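Local structure of nudix hydrolase DR_0079 (Deinococcus radiodurans, 2O5F) at residues 8-13 and 33-38; 92-97 and 119-124; 110-115 and 156-161. The protein hydrolyses nucleoside di- and triphosphates to monophosphates, with a marked preference for CDP and CTP, using magnesium as cofactor. All coordinates share one frame; numbering follows the deposited sequence.

Interaction 1: residues 8-13 and 33-38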
# COMPACT_ATOMS: atom_id res chain seq x y z
N ARG A 8 -13.80 -1.29 -11.86
CA ARG A 8 -14.59 -0.13 -11.47
C ARG A 8 -14.22 0.30 -10.05
O ARG A 8 -14.07 -0.53 -9.16
CB ARG A 8 -16.08 -0.45 -11.53
CG ARG A 8 -16.98 0.76 -11.42
CD ARG A 8 -18.36 0.47 -11.99
NE ARG A 8 -18.27 0.05 -13.39
CZ ARG A 8 -19.32 -0.23 -14.16
NH1 ARG A 8 -20.55 -0.15 -13.66
NH2 ARG A 8 -19.14 -0.61 -15.42
N LEU A 9 -14.07 1.61 -9.85
CA LEU A 9 -13.70 2.16 -8.55
C LEU A 9 -14.76 3.12 -8.03
O LEU A 9 -15.51 3.72 -8.81
CB LEU A 9 -12.37 2.91 -8.67
CG LEU A 9 -11.23 2.19 -9.39
CD1 LEU A 9 -10.02 3.10 -9.51
CD2 LEU A 9 -10.89 0.92 -8.64
N ASP A 10 -14.83 3.26 -6.71
CA ASP A 10 -15.78 4.18 -6.09
C ASP A 10 -15.15 5.57 -6.10
O ASP A 10 -13.95 5.72 -5.91
CB ASP A 10 -16.06 3.76 -4.64
CG ASP A 10 -17.15 2.70 -4.53
OD1 ASP A 10 -17.16 1.98 -3.50
OD2 ASP A 10 -18.00 2.61 -5.44
N LEU A 11 -15.97 6.59 -6.35
CA LEU A 11 -15.51 7.97 -6.32
C LEU A 11 -15.86 8.49 -4.93
O LEU A 11 -16.95 8.22 -4.42
CB LEU A 11 -16.23 8.82 -7.38
CG LEU A 11 -15.83 8.64 -8.85
CD1 LEU A 11 -16.85 9.35 -9.74
CD2 LEU A 11 -14.43 9.21 -9.08
N VAL A 12 -14.94 9.22 -4.30
CA VAL A 12 -15.18 9.74 -2.96
C VAL A 12 -14.90 11.23 -2.89
O VAL A 12 -14.11 11.77 -3.68
CB VAL A 12 -14.31 9.00 -1.91
CG1 VAL A 12 -14.66 7.52 -1.89
CG2 VAL A 12 -12.83 9.19 -2.22
N ASN A 13 -15.55 11.90 -1.94
CA ASN A 13 -15.36 13.34 -1.73
C ASN A 13 -14.29 13.58 -0.66
O ASN A 13 -13.63 12.65 -0.22
CB ASN A 13 -16.67 14.02 -1.30
CG ASN A 13 -17.22 13.47 0.02
OD1 ASN A 13 -16.49 12.97 0.86
ND2 ASN A 13 -18.53 13.60 0.21
N ARG A 33 -9.47 11.33 -5.92
CA ARG A 33 -10.90 11.09 -5.85
C ARG A 33 -11.25 9.62 -5.67
O ARG A 33 -12.41 9.23 -5.78
CB ARG A 33 -11.58 11.64 -7.11
CG ARG A 33 -11.45 13.15 -7.25
CD ARG A 33 -12.05 13.64 -8.55
NE ARG A 33 -11.92 15.09 -8.67
CZ ARG A 33 -12.29 15.79 -9.74
NH1 ARG A 33 -12.81 15.17 -10.79
NH2 ARG A 33 -12.14 17.11 -9.77
N VAL A 34 -10.24 8.80 -5.39
CA VAL A 34 -10.46 7.37 -5.18
C VAL A 34 -9.72 6.86 -3.94
O VAL A 34 -8.92 7.58 -3.33
CB VAL A 34 -10.03 6.52 -6.40
CG1 VAL A 34 -10.83 6.96 -7.63
CG2 VAL A 34 -8.53 6.66 -6.65
N ARG A 35 -10.01 5.61 -3.58
CA ARG A 35 -9.42 4.98 -2.39
C ARG A 35 -8.46 3.83 -2.72
O ARG A 35 -8.69 3.04 -3.64
CB ARG A 35 -10.55 4.47 -1.47
CG ARG A 35 -11.66 5.49 -1.28
CD ARG A 35 -12.54 5.29 -0.04
NE ARG A 35 -13.54 4.25 -0.17
CZ ARG A 35 -14.69 4.21 0.49
NH1 ARG A 35 -15.02 5.17 1.36
NH2 ARG A 35 -15.53 3.21 0.28
N VAL A 36 -7.37 3.75 -1.96
CA VAL A 36 -6.39 2.69 -2.12
C VAL A 36 -6.04 2.16 -0.73
O VAL A 36 -6.38 2.78 0.28
CB VAL A 36 -5.08 3.19 -2.80
CG1 VAL A 36 -5.39 3.72 -4.19
CG2 VAL A 36 -4.42 4.27 -1.94
N VAL A 37 -5.38 1.02 -0.68
CA VAL A 37 -4.94 0.45 0.59
C VAL A 37 -3.44 0.22 0.44
O VAL A 37 -2.95 -0.04 -0.66
CB VAL A 37 -5.65 -0.90 0.92
CG1 VAL A 37 -7.04 -0.65 1.47
CG2 VAL A 37 -5.73 -1.77 -0.33
N ASN A 38 -2.73 0.34 1.55
CA ASN A 38 -1.30 0.13 1.57
C ASN A 38 -0.99 -0.57 2.88
O ASN A 38 -1.67 -0.34 3.89
CB ASN A 38 -0.55 1.47 1.51
CG ASN A 38 -0.52 2.06 0.10
OD1 ASN A 38 -0.02 1.45 -0.83
ND2 ASN A 38 -1.07 3.26 -0.05
O HOH W 1 -12.26 4.20 -4.45
O HOH W 2 -14.69 1.51 -1.97
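R35 carries CG anti to its carbonyl carbon and bends at chi3 (-79°), which swings NE off the extended course of CB, CG and CD as the chain passes V12. In V12, CG1 lies anti to its own carbonyl carbon (chi1 -61°). V12 CG1 reaches R35 CD at 3.6 Å and sits over one face of the guanidinium, the two side chains crossing at about a right angle. V12 N donates to R33 O (2.9 Å), and the same oxygen takes a CA-H contact from L11 CA at 3.4 Å. This pins strand 8-12, half of an N-terminal hairpin with strand 18-23, to the residues leading into strand 35-42 of the mixed sheet of the Nudix fold. D10 ties the hairpin to the Nudix box through OD2 to S74 OG and OD1 to G75 N; OD2 also accepts from Q21 NE2 of the neighbouring hairpin strand. D10 OD1 is 4.3 Å from R35 NH2 and well out of the guanidinium plane, so only charge attraction acts directly; a water in that plane accepts from R35 NH2 (2.9 Å) and donates to D10 OD1. An alanine at R35 would probably open a gap beside V12 CG1 and leave this water and D10 without their cationic partner. A second water bridges D10 O to R35 N, 2.8 Å from the latter.

Interaction 2: residues 92-97 and 119-124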
# COMPACT_ATOMS: atom_id res chain seq x y z
N VAL A 92 -0.60 -14.19 1.06
CA VAL A 92 -0.77 -14.16 2.50
C VAL A 92 -2.24 -14.01 2.88
O VAL A 92 -2.98 -13.24 2.28
CB VAL A 92 0.02 -12.99 3.13
CG1 VAL A 92 -0.29 -12.88 4.61
CG2 VAL A 92 1.52 -13.20 2.93
N GLU A 93 -2.64 -14.77 3.89
CA GLU A 93 -4.00 -14.73 4.41
C GLU A 93 -3.89 -13.85 5.66
O GLU A 93 -3.37 -14.29 6.68
CB GLU A 93 -4.44 -16.14 4.83
CG GLU A 93 -4.17 -17.23 3.80
CD GLU A 93 -5.23 -17.29 2.71
OE1 GLU A 93 -5.37 -16.32 1.94
OE2 GLU A 93 -5.93 -18.32 2.64
N ILE A 94 -4.37 -12.61 5.57
CA ILE A 94 -4.27 -11.70 6.71
C ILE A 94 -4.92 -12.26 7.96
O ILE A 94 -4.49 -11.98 9.08
CB ILE A 94 -4.88 -10.30 6.40
CG1 ILE A 94 -6.39 -10.42 6.16
CG2 ILE A 94 -4.20 -9.69 5.18
CD1 ILE A 94 -7.07 -9.07 5.96
N ASP A 95 -5.95 -13.08 7.78
CA ASP A 95 -6.65 -13.68 8.91
C ASP A 95 -5.76 -14.70 9.63
O ASP A 95 -6.02 -15.05 10.77
CB ASP A 95 -7.94 -14.34 8.43
CG ASP A 95 -8.87 -13.36 7.72
OD1 ASP A 95 -9.16 -12.30 8.30
OD2 ASP A 95 -9.31 -13.66 6.59
N ALA A 96 -4.71 -15.15 8.95
CA ALA A 96 -3.80 -16.13 9.52
C ALA A 96 -2.64 -15.46 10.25
O ALA A 96 -1.80 -16.13 10.85
CB ALA A 96 -3.26 -17.05 8.42
N LEU A 97 -2.58 -14.14 10.18
CA LEU A 97 -1.51 -13.41 10.84
C LEU A 97 -2.06 -12.26 11.67
O LEU A 97 -3.26 -11.98 11.64
CB LEU A 97 -0.53 -12.86 9.80
CG LEU A 97 0.06 -13.85 8.79
CD1 LEU A 97 1.05 -13.12 7.90
CD2 LEU A 97 0.74 -15.00 9.51
N TYR A 119 -2.09 -0.35 6.74
CA TYR A 119 -2.11 -1.42 7.72
C TYR A 119 -0.71 -1.92 8.01
O TYR A 119 0.22 -1.67 7.25
CB TYR A 119 -2.91 -2.60 7.18
CG TYR A 119 -4.33 -2.28 6.83
CD1 TYR A 119 -5.32 -2.28 7.82
CD2 TYR A 119 -4.70 -1.98 5.52
CE1 TYR A 119 -6.64 -1.99 7.50
CE2 TYR A 119 -6.02 -1.69 5.20
CZ TYR A 119 -6.98 -1.70 6.19
OH TYR A 119 -8.29 -1.42 5.87
N GLU A 120 -0.56 -2.62 9.12
CA GLU A 120 0.73 -3.21 9.46
C GLU A 120 0.47 -4.69 9.69
O GLU A 120 -0.38 -5.06 10.50
CB GLU A 120 1.33 -2.57 10.71
CG GLU A 120 2.67 -3.19 11.09
CD GLU A 120 3.31 -2.53 12.30
OE1 GLU A 120 2.77 -2.68 13.41
OE2 GLU A 120 4.35 -1.86 12.12
N LEU A 121 1.19 -5.53 8.96
CA LEU A 121 1.08 -6.98 9.07
C LEU A 121 2.32 -7.43 9.84
O LEU A 121 3.42 -6.95 9.57
CB LEU A 121 1.07 -7.61 7.67
CG LEU A 121 0.39 -8.96 7.43
CD1 LEU A 121 -1.12 -8.80 7.60
CD2 LEU A 121 0.69 -9.47 6.02
N ARG A 122 2.15 -8.34 10.79
CA ARG A 122 3.29 -8.83 11.58
C ARG A 122 3.67 -10.27 11.20
O ARG A 122 2.85 -11.18 11.28
CB ARG A 122 2.97 -8.78 13.08
CG ARG A 122 2.57 -7.41 13.62
CD ARG A 122 3.57 -6.34 13.21
NE ARG A 122 4.94 -6.73 13.51
CZ ARG A 122 5.46 -6.75 14.74
NH1 ARG A 122 4.72 -6.39 15.78
NH2 ARG A 122 6.71 -7.13 14.92
N SER A 123 4.94 -10.45 10.82
CA SER A 123 5.45 -11.77 10.46
C SER A 123 6.96 -11.75 10.30
O SER A 123 7.53 -10.78 9.80
CB SER A 123 4.83 -12.26 9.15
OG SER A 123 5.34 -13.55 8.82
N ASP A 124 7.60 -12.84 10.72
CA ASP A 124 9.04 -12.95 10.57
C ASP A 124 9.37 -13.79 9.34
O ASP A 124 10.52 -13.92 8.96
CB ASP A 124 9.68 -13.57 11.82
CG ASP A 124 9.88 -12.56 12.93
OD1 ASP A 124 10.61 -11.58 12.71
OD2 ASP A 124 9.32 -12.75 14.02
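V92 begins the contact by passing L121 in the opposite direction, its CG1 anti to the backbone N (chi1 174°) and 3.8 Å from L121 CD2. V92 follows the Nudix-box helix 78-90 closely, and its side chain is about 8 Å from that of E89, an inferred magnesium ligand. Next, E93 turns its CB away from strand 115-122, but its O accepts from A96 N at 2.8 Å, which helps close the short 3-10 turn 94-96. I94 opens that turn. Its chi1 of 65° leaves CG2 anti to the carbonyl carbon, where it meets the other methyl of L121, CD1, at 4.0 Å. The two side chains cross at about a right angle; I94 also packs on F82 and A86 of the helix, and both I94 and L121 touch W99. L97 follows the turn; its CB lies 4.1 Å from R122 O. L97 CD1 is equally far from L121 CD2 and from S123 CB, so this methyl touches L121 in the strand and S123 just beyond its end. L121 thus offers one methyl to I94 and the other to V92 and L97. No hydrogen bond joins the two segments; the turn linking the helix to strand 98-105 is held against the strand by apolar packing, which fixes position by shape rather than by directed bonds.

Interaction 3: residues 110-115 and 156-161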
# COMPACT_ATOMS: atom_id res chain seq x y z
N THR A 110 -2.29 15.76 3.00
CA THR A 110 -0.92 15.25 2.88
C THR A 110 -0.54 15.32 1.41
O THR A 110 -1.29 15.85 0.60
CB THR A 110 -0.85 13.77 3.29
OG1 THR A 110 -1.65 12.99 2.39
CG2 THR A 110 -1.34 13.56 4.71
N THR A 111 0.62 14.78 1.07
CA THR A 111 1.00 14.76 -0.34
C THR A 111 0.85 13.34 -0.89
O THR A 111 1.47 12.98 -1.88
CB THR A 111 2.46 15.27 -0.59
OG1 THR A 111 3.34 14.81 0.44
CG2 THR A 111 2.47 16.78 -0.67
N LEU A 112 0.00 12.55 -0.22
CA LEU A 112 -0.26 11.19 -0.67
C LEU A 112 -1.28 11.28 -1.81
O LEU A 112 -2.11 12.19 -1.85
CB LEU A 112 -0.79 10.32 0.48
CG LEU A 112 0.23 10.07 1.60
CD1 LEU A 112 -0.47 9.44 2.80
CD2 LEU A 112 1.36 9.16 1.10
N SER A 113 -1.20 10.33 -2.73
CA SER A 113 -2.04 10.28 -3.93
C SER A 113 -3.56 10.09 -3.83
O SER A 113 -4.31 10.69 -4.59
CB SER A 113 -1.49 9.22 -4.88
OG SER A 113 -1.48 7.96 -4.23
N SER A 114 -4.00 9.24 -2.90
CA SER A 114 -5.42 8.93 -2.73
C SER A 114 -5.80 8.79 -1.27
O SER A 114 -4.95 8.83 -0.39
CB SER A 114 -5.75 7.59 -3.40
OG SER A 114 -5.27 7.51 -4.72
N PHE A 115 -7.10 8.60 -1.04
CA PHE A 115 -7.59 8.37 0.30
C PHE A 115 -7.09 6.97 0.59
O PHE A 115 -7.04 6.12 -0.30
CB PHE A 115 -9.12 8.42 0.31
CG PHE A 115 -9.65 9.82 0.46
CD1 PHE A 115 -9.71 10.41 1.72
CD2 PHE A 115 -10.04 10.55 -0.65
CE1 PHE A 115 -10.16 11.71 1.87
CE2 PHE A 115 -10.49 11.86 -0.51
CZ PHE A 115 -10.55 12.44 0.76
N LYS A 156 7.95 3.81 -5.57
CA LYS A 156 6.60 4.33 -5.76
C LYS A 156 6.53 5.71 -5.13
O LYS A 156 7.11 5.94 -4.07
CB LYS A 156 5.58 3.41 -5.09
CG LYS A 156 5.28 2.19 -5.92
CD LYS A 156 4.59 2.59 -7.21
CE LYS A 156 4.35 1.38 -8.08
NZ LYS A 156 3.62 0.32 -7.34
N GLY A 157 5.81 6.61 -5.79
CA GLY A 157 5.70 7.97 -5.32
C GLY A 157 5.30 8.27 -3.89
O GLY A 157 5.68 9.32 -3.36
N ASP A 158 4.54 7.39 -3.25
CA ASP A 158 4.13 7.66 -1.86
C ASP A 158 4.83 6.81 -0.81
O ASP A 158 4.53 6.94 0.38
CB ASP A 158 2.62 7.49 -1.70
CG ASP A 158 1.83 8.51 -2.49
OD1 ASP A 158 2.31 9.65 -2.68
OD2 ASP A 158 0.70 8.17 -2.89
N LEU A 159 5.76 5.97 -1.24
CA LEU A 159 6.47 5.10 -0.30
C LEU A 159 7.20 5.87 0.80
O LEU A 159 7.00 5.61 1.97
CB LEU A 159 7.44 4.19 -1.05
CG LEU A 159 8.25 3.22 -0.19
CD1 LEU A 159 7.31 2.36 0.67
CD2 LEU A 159 9.09 2.34 -1.10
N ALA A 160 8.05 6.82 0.41
CA ALA A 160 8.81 7.59 1.38
C ALA A 160 7.91 8.29 2.40
O ALA A 160 8.14 8.18 3.61
CB ALA A 160 9.71 8.61 0.68
N GLU A 161 6.89 8.99 1.92
CA GLU A 161 5.97 9.71 2.80
C GLU A 161 5.23 8.76 3.75
O GLU A 161 5.03 9.08 4.92
CB GLU A 161 4.97 10.55 1.99
CG GLU A 161 3.90 11.26 2.83
CD GLU A 161 3.14 12.36 2.07
OE1 GLU A 161 3.18 12.38 0.82
OE2 GLU A 161 2.50 13.20 2.72
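E161, in the first turn of the C-terminal helix 159-166, reaches into an ST turn of the loop before strand 115-122; there T110 OG1, itself hydrogen-bonded to S106 O, accepts from L112 N at 3.1 Å. The E161 CB lies 4.0 Å from L112 CD2. With CG anti to the backbone N (chi1 176°) and the chain extended beyond it, the side chain runs on past this leucine, and CG comes to 3.7 Å from the same methyl. CD passes L112 CG and brings the carboxylate to the backbone of the turn. There OE2 takes T111 N on its syn lone pair, the side of the other oxygen, at 3.0 Å and with an N-H...O angle of 162°. A salt bridge from R165 NE, one helical turn further on, grips OE2 as well. The other oxygen, E161 OE1, accepts from T111 OG1 in a very short bond whose exact length is doubtful. Both oxygens are thus engaged by T111, and together with the arginine they are likely to hold the carboxylate's rotation and favour its ionised form. L112 touches both acids: its CD2, facing the glutamate chain, also lies 3.5 Å from D158 CB. D158 then grips the following residue of the loop with a single oxygen. Its OD2 accepts from S113 N at 2.9 Å on the syn side, 33° out of the carboxylate plane, and from S113 OG at 2.6 Å, nearly along the C-O axis.

Interactions 1 and 2 reach the central mixed sheet, and the loop of interaction 3 runs into it at F115. Interactions 1 and 3, with centres 14 Å apart, join where strand 35-42 pairs in parallel with strand 115-122: V36 N lies 2.9 Å from F115 O, and F115 N 3.1 Å from V34 O. Further along the same pair of strands, interaction 2 meets interaction 1 through N38 O and Y119 N, also 2.9 Å apart, although their centres are 23 Å apart. Interactions 2 and 3 fall on opposite sides of the chain's centre. Interactions 1 and 2 both come near the presumed magnesium site: the side chains of L9 and I94 are about 9 and 8 Å from that of E85. Interaction 3 lies away from it.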